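Side-chain contacts in protein P47 (Clostridium botulinum, PDB 6EKT), which may form part of a progenitor toxin complex that protects botulinum neurotoxin during its passage through the host gastrointestinal tract: residues Ile64-Asp69 with Phe156-Leu161; Ile139-Ser144 with Lys160-Ala165. One frame throughout, in Å; residues are numbered along the deposited sequence.

In the fold
Both contacts use helix 152-168, which packs against two antiparallel sheets far from the centre of the chain. Contact 1 joins it to strand 62-68 of the smaller sheet, and contact 2 joins it to the end of strand 124-141 in the other; the segments share K160 and L161, and the contact centres lie about 7 Å apart. They also touch directly. N159 OD1 and S144 OG, 2.6 Å apart, form a probable hydrogen bond, and M66 CE packs 3.6 Å from A165 CB. F158 of contact 1 reaches S144 as well, with F158 CE2 3.6 Å from S144 O. No ligand is involved: contact 1 is buried, contact 2 partly open, and both join one helix to the sheets beside it.

Contact 1: Ile64-Asp69 with Phe156-Leu161; sequences IKMVFD and FYFNKL
I64 and L161 lie alongside each other, pointing opposite ways, the isoleucine reaching from the strand toward the helix while the leucine runs by it from the helix. With CG1 anti to the backbone N (chi1 -178°) and the chain extended beyond it, I64 meets the base of L161 with both branches. I64 CD1 lies 3.8 Å from L161 CB, and I64 CG2 comes within 3.9 Å of the same CB. The methyl I64 CG2 also packs 3.6 Å from L161 O, a carbonyl oxygen already bonded within the helix by the N-H of A165, so an apolar neighbour probably costs it little. A beta-branched residue suits this spot because it offers two arms that part at CB, a short methyl and a longer ethyl.

F158 supplies the second surface. Its CB does not point at the strand, but CG anti to the backbone N (chi1 174°) carries the ring across to it. There F158 CE1 is 4.3 Å from I64 CD1 and 4.4 Å from M66 SD, both partners approaching the ring obliquely. The flexible, unbranched thioether of M66 fits beside an aromatic ring without needing a polar partner. No hydrogen bond crosses the interface; all four touching residues are buried, and the side chains meet by apolar packing.

The strand alternates as usual, I64 and M66 facing the helix while K65 and V67 point off the other face. Strand and helix segments run at 73° to each other, with axes 10.2 Å apart at closest approach. Around them, Y55 of strand 52-57 and F93 of strand 91-94 touch both I64 and L161, F93 also meeting F158. L102 and L150 close on the F158 ring from loops, and farther along the helix L162, A165 and F166 continue the cover over M66.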
loop_
_atom_site.group_PDB
_atom_site.type_symbol
_atom_site.label_atom_id
_atom_site.label_comp_id
_atom_site.label_asym_id
_atom_site.label_seq_id
_atom_site.Cartn_x
_atom_site.Cartn_y
_atom_site.Cartn_z
ATOM N N ILE A 64 -19.390 -40.009 1.955
ATOM C CA ILE A 64 -19.886 -38.672 2.268
ATOM C C ILE A 64 -20.180 -37.903 0.971
ATOM O O ILE A 64 -19.446 -38.032 -0.016
ATOM C CB ILE A 64 -18.922 -37.886 3.206
ATOM C CG1 ILE A 64 -19.504 -36.503 3.557
ATOM C CG2 ILE A 64 -17.512 -37.804 2.627
ATOM C CD1 ILE A 64 -18.807 -35.785 4.700
ATOM N N LYS A 65 -21.272 -37.142 0.986
ATOM C CA LYS A 65 -21.651 -36.270 -0.119
ATOM C C LYS A 65 -22.070 -34.928 0.458
ATOM O O LYS A 65 -22.893 -34.891 1.385
ATOM C CB LYS A 65 -22.821 -36.881 -0.917
ATOM C CG LYS A 65 -23.398 -35.970 -1.992
ATOM C CD LYS A 65 -24.435 -36.718 -2.816
ATOM C CE LYS A 65 -25.038 -35.814 -3.868
ATOM N NZ LYS A 65 -26.083 -36.599 -4.586
ATOM N N MET A 66 -21.510 -33.842 -0.096
ATOM C CA MET A 66 -21.818 -32.470 0.330
ATOM C C MET A 66 -22.058 -31.564 -0.865
ATOM O O MET A 66 -21.157 -31.356 -1.690
ATOM C CB MET A 66 -20.688 -31.890 1.201
ATOM C CG MET A 66 -20.507 -32.549 2.561
ATOM S SD MET A 66 -19.167 -31.898 3.588
ATOM C CE MET A 66 -17.700 -32.433 2.715
ATOM N N VAL A 67 -23.271 -31.027 -0.959
ATOM C CA VAL A 67 -23.580 -29.981 -1.941
ATOM C C VAL A 67 -23.754 -28.672 -1.156
ATOM O O VAL A 67 -24.612 -28.580 -0.262
ATOM C CB VAL A 67 -24.838 -30.307 -2.804
ATOM C CG1 VAL A 67 -24.911 -29.394 -4.025
ATOM C CG2 VAL A 67 -24.856 -31.771 -3.257
ATOM N N PHE A 68 -22.927 -27.677 -1.479
ATOM C CA PHE A 68 -22.856 -26.439 -0.697
ATOM C C PHE A 68 -23.869 -25.368 -1.083
ATOM O O PHE A 68 -24.111 -25.107 -2.265
ATOM C CB PHE A 68 -21.433 -25.850 -0.729
ATOM C CG PHE A 68 -20.387 -26.777 -0.172
ATOM C CD1 PHE A 68 -20.275 -26.987 1.199
ATOM C CD2 PHE A 68 -19.496 -27.427 -1.026
ATOM C CE1 PHE A 68 -19.295 -27.834 1.711
ATOM C CE2 PHE A 68 -18.521 -28.282 -0.526
ATOM C CZ PHE A 68 -18.419 -28.487 0.845
ATOM N N ASP A 69 -24.460 -24.767 -0.055
ATOM C CA ASP A 69 -25.259 -23.549 -0.165
ATOM C C ASP A 69 -24.383 -22.381 -0.651
ATOM O O ASP A 69 -24.722 -21.704 -1.629
ATOM C CB ASP A 69 -25.855 -23.227 1.211
ATOM C CG ASP A 69 -27.276 -22.716 1.140
ATOM O OD1 ASP A 69 -27.469 -21.532 0.805
ATOM O OD2 ASP A 69 -28.202 -23.500 1.446
ATOM N N PHE A 156 -17.917 -36.985 15.402
ATOM C CA PHE A 156 -16.583 -37.563 15.278
ATOM C C PHE A 156 -16.342 -38.066 13.858
ATOM O O PHE A 156 -15.330 -37.711 13.221
ATOM C CB PHE A 156 -16.414 -38.702 16.305
ATOM C CG PHE A 156 -14.995 -39.177 16.449
ATOM C CD1 PHE A 156 -14.107 -38.501 17.293
ATOM C CD2 PHE A 156 -14.535 -40.277 15.721
ATOM C CE1 PHE A 156 -12.780 -38.915 17.412
ATOM C CE2 PHE A 156 -13.212 -40.699 15.840
ATOM C CZ PHE A 156 -12.341 -40.020 16.692
ATOM N N TYR A 157 -17.281 -38.874 13.353
ATOM C CA TYR A 157 -17.177 -39.397 11.983
ATOM C C TYR A 157 -17.313 -38.336 10.893
ATOM O O TYR A 157 -16.616 -38.400 9.858
ATOM C CB TYR A 157 -18.131 -40.579 11.748
ATOM C CG TYR A 157 -17.648 -41.822 12.453
ATOM C CD1 TYR A 157 -16.498 -42.507 12.006
ATOM C CD2 TYR A 157 -18.308 -42.308 13.585
ATOM C CE1 TYR A 157 -16.034 -43.650 12.667
ATOM C CE2 TYR A 157 -17.853 -43.447 14.242
ATOM C CZ TYR A 157 -16.724 -44.115 13.781
ATOM O OH TYR A 157 -16.289 -45.244 14.462
ATOM N N PHE A 158 -18.190 -37.365 11.139
ATOM C CA PHE A 158 -18.371 -36.260 10.216
ATOM C C PHE A 158 -17.061 -35.474 10.030
ATOM O O PHE A 158 -16.667 -35.175 8.894
ATOM C CB PHE A 158 -19.517 -35.330 10.659
ATOM C CG PHE A 158 -19.656 -34.089 9.803
ATOM C CD1 PHE A 158 -20.142 -34.169 8.490
ATOM C CD2 PHE A 158 -19.305 -32.834 10.311
ATOM C CE1 PHE A 158 -20.259 -33.029 7.700
ATOM C CE2 PHE A 158 -19.437 -31.687 9.526
ATOM C CZ PHE A 158 -19.910 -31.781 8.222
ATOM N N ASN A 159 -16.396 -35.162 11.139
ATOM C CA ASN A 159 -15.132 -34.411 11.102
ATOM C C ASN A 159 -14.087 -35.093 10.262
ATOM O O ASN A 159 -13.414 -34.437 9.456
ATOM C CB ASN A 159 -14.590 -34.178 12.510
ATOM C CG ASN A 159 -15.434 -33.193 13.283
ATOM O OD1 ASN A 159 -16.278 -32.485 12.699
ATOM N ND2 ASN A 159 -15.249 -33.159 14.609
ATOM N N LYS A 160 -13.950 -36.402 10.459
ATOM C CA LYS A 160 -13.011 -37.197 9.688
ATOM C C LYS A 160 -13.365 -37.184 8.201
ATOM O O LYS A 160 -12.493 -36.932 7.371
ATOM C CB LYS A 160 -12.940 -38.624 10.236
ATOM C CG LYS A 160 -11.895 -39.497 9.563
ATOM C CD LYS A 160 -12.540 -40.449 8.556
ATOM C CE LYS A 160 -11.548 -41.488 8.055
ATOM N NZ LYS A 160 -11.971 -41.999 6.715
ATOM N N LEU A 161 -14.633 -37.444 7.881
ATOM C CA LEU A 161 -15.065 -37.549 6.483
ATOM C C LEU A 161 -15.106 -36.199 5.762
ATOM O O LEU A 161 -14.915 -36.156 4.545
ATOM C CB LEU A 161 -16.414 -38.269 6.364
ATOM C CG LEU A 161 -16.376 -39.771 6.679
ATOM C CD1 LEU A 161 -17.782 -40.321 6.866
ATOM C CD2 LEU A 161 -15.665 -40.514 5.549
#

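Contact 2: Ile139-Ser144 with Lys160-Ala165; sequences IKIIVS and KLLINA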
loop_
_atom_site.group_PDB
_atom_site.type_symbol
_atom_site.label_atom_id
_atom_site.label_comp_id
_atom_site.label_asym_id
_atom_site.label_seq_id
_atom_site.Cartn_x
_atom_site.Cartn_y
_atom_site.Cartn_z
ATOM N N ILE A 139 -6.371 -27.247 6.733
ATOM C CA ILE A 139 -7.797 -27.203 7.038
ATOM C C ILE A 139 -7.970 -27.555 8.508
ATOM O O ILE A 139 -7.493 -28.603 8.948
ATOM C CB ILE A 139 -8.631 -28.202 6.205
ATOM C CG1 ILE A 139 -8.418 -27.977 4.704
ATOM C CG2 ILE A 139 -10.121 -28.094 6.562
ATOM C CD1 ILE A 139 -8.837 -29.164 3.851
ATOM N N LYS A 140 -8.665 -26.675 9.227
ATOM C CA LYS A 140 -9.040 -26.881 10.621
ATOM C C LYS A 140 -10.541 -26.822 10.721
ATOM O O LYS A 140 -11.178 -25.994 10.062
ATOM C CB LYS A 140 -8.444 -25.819 11.547
ATOM C CG LYS A 140 -6.921 -25.730 11.531
ATOM C CD LYS A 140 -6.411 -24.746 12.580
ATOM C CE LYS A 140 -6.689 -23.312 12.173
ATOM N NZ LYS A 140 -6.340 -22.307 13.224
ATOM N N ILE A 141 -11.106 -27.714 11.534
ATOM C CA ILE A 141 -12.514 -27.646 11.880
ATOM C C ILE A 141 -12.666 -26.816 13.150
ATOM O O ILE A 141 -12.169 -27.189 14.220
ATOM C CB ILE A 141 -13.146 -29.058 12.020
ATOM C CG1 ILE A 141 -13.006 -29.806 10.682
ATOM C CG2 ILE A 141 -14.604 -28.954 12.476
ATOM C CD1 ILE A 141 -13.335 -31.286 10.732
ATOM N N ILE A 142 -13.343 -25.683 13.013
ATOM C CA ILE A 142 -13.635 -24.800 14.137
ATOM C C ILE A 142 -14.895 -25.285 14.851
ATOM O O ILE A 142 -14.839 -25.553 16.048
ATOM C CB ILE A 142 -13.712 -23.309 13.694
ATOM C CG1 ILE A 142 -12.449 -22.905 12.918
ATOM C CG2 ILE A 142 -13.936 -22.372 14.884
ATOM C CD1 ILE A 142 -11.115 -23.165 13.624
ATOM N N VAL A 143 -16.004 -25.412 14.113
ATOM C CA VAL A 143 -17.292 -25.914 14.624
ATOM C C VAL A 143 -17.865 -26.877 13.587
ATOM O O VAL A 143 -17.985 -26.540 12.408
ATOM C CB VAL A 143 -18.327 -24.777 14.882
ATOM C CG1 VAL A 143 -19.577 -25.320 15.567
ATOM C CG2 VAL A 143 -17.735 -23.651 15.725
ATOM N N SER A 144 -18.223 -28.079 14.026
ATOM C CA SER A 144 -18.783 -29.088 13.118
ATOM C C SER A 144 -20.125 -28.633 12.532
ATOM O O SER A 144 -20.369 -28.756 11.320
ATOM C CB SER A 144 -18.897 -30.455 13.823
ATOM O OG SER A 144 -17.608 -30.879 14.254
ATOM N N LYS A 160 -13.950 -36.402 10.459
ATOM C CA LYS A 160 -13.011 -37.197 9.688
ATOM C C LYS A 160 -13.365 -37.184 8.201
ATOM O O LYS A 160 -12.493 -36.932 7.371
ATOM C CB LYS A 160 -12.940 -38.624 10.236
ATOM C CG LYS A 160 -11.895 -39.497 9.563
ATOM C CD LYS A 160 -12.540 -40.449 8.556
ATOM C CE LYS A 160 -11.548 -41.488 8.055
ATOM N NZ LYS A 160 -11.971 -41.999 6.715
ATOM N N LEU A 161 -14.633 -37.444 7.881
ATOM C CA LEU A 161 -15.065 -37.549 6.483
ATOM C C LEU A 161 -15.106 -36.199 5.762
ATOM O O LEU A 161 -14.915 -36.156 4.545
ATOM C CB LEU A 161 -16.414 -38.269 6.364
ATOM C CG LEU A 161 -16.376 -39.771 6.679
ATOM C CD1 LEU A 161 -17.782 -40.321 6.866
ATOM C CD2 LEU A 161 -15.665 -40.514 5.549
ATOM N N LEU A 162 -15.364 -35.121 6.500
ATOM C CA LEU A 162 -15.294 -33.768 5.925
ATOM C C LEU A 162 -13.900 -33.464 5.395
ATOM O O LEU A 162 -13.748 -32.955 4.292
ATOM C CB LEU A 162 -15.731 -32.675 6.915
ATOM C CG LEU A 162 -15.708 -31.244 6.311
ATOM C CD1 LEU A 162 -16.940 -30.425 6.672
ATOM C CD2 LEU A 162 -14.434 -30.480 6.672
ATOM N N ILE A 163 -12.891 -33.768 6.198
ATOM C CA ILE A 163 -11.515 -33.511 5.800
ATOM C C ILE A 163 -11.155 -34.392 4.597
ATOM O O ILE A 163 -10.546 -33.911 3.638
ATOM C CB ILE A 163 -10.561 -33.716 6.986
ATOM C CG1 ILE A 163 -10.900 -32.696 8.074
ATOM C CG2 ILE A 163 -9.107 -33.577 6.555
ATOM C CD1 ILE A 163 -10.101 -32.852 9.355
ATOM N N ASN A 164 -11.558 -35.669 4.656
ATOM C CA ASN A 164 -11.344 -36.592 3.544
ATOM C C ASN A 164 -11.877 -35.980 2.268
ATOM O O ASN A 164 -11.163 -35.933 1.258
ATOM C CB ASN A 164 -12.059 -37.925 3.767
ATOM C CG ASN A 164 -11.255 -38.912 4.583
ATOM O OD1 ASN A 164 -11.830 -39.663 5.359
ATOM N ND2 ASN A 164 -9.940 -38.941 4.399
ATOM N N ALA A 165 -13.122 -35.501 2.333
ATOM C CA ALA A 165 -13.801 -34.952 1.172
ATOM C C ALA A 165 -13.130 -33.658 0.652
ATOM O O ALA A 165 -12.927 -33.501 -0.561
ATOM C CB ALA A 165 -15.283 -34.745 1.466
#
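I141 meets L162 and I163 through aliphatic branches, with no flat group's face or edge in the interface; the flat group of the helix segment is the carboxamide of N164, on another side of the helix. K160 NZ lies in the carbonyl plane of that amide, 2.7 Å from N164 OD1, with a C=O...N angle of 151°. This bond spans one helical turn, and a second one from K160 NZ to Q62 OE1 ties the same ammonium to strand 62-68. A long lysine side chain suits such a bridge on the partly exposed side of the helix.

The contact itself rests on the tip of I141. I141 CG1 stands opposite the carbonyl carbon and beside the backbone N (chi1 -60°), and the extended chain beyond sends CD1 out to the helix. There the CD1 methyls of I141 and I163 touch at 3.8 Å, the two side chains crossing at a slant. On the buried flank I141 CD1 lies 4.3 Å from L162 CD2, so one methyl serves two helix residues. I139, one strand alternation earlier, also points at the helix and packs on F166 and I167, whereas K140 points away and pairs with E110.

L109 of strand 108-118 touches both I141 and L162. Just past I141, I142 and V143 both face V108 in a classic beta bulge. A helix packed against an antiparallel strand that turns a corner at I142 is consistent with the protein's TULIP-like fold, a sheet wrapped round a long helix.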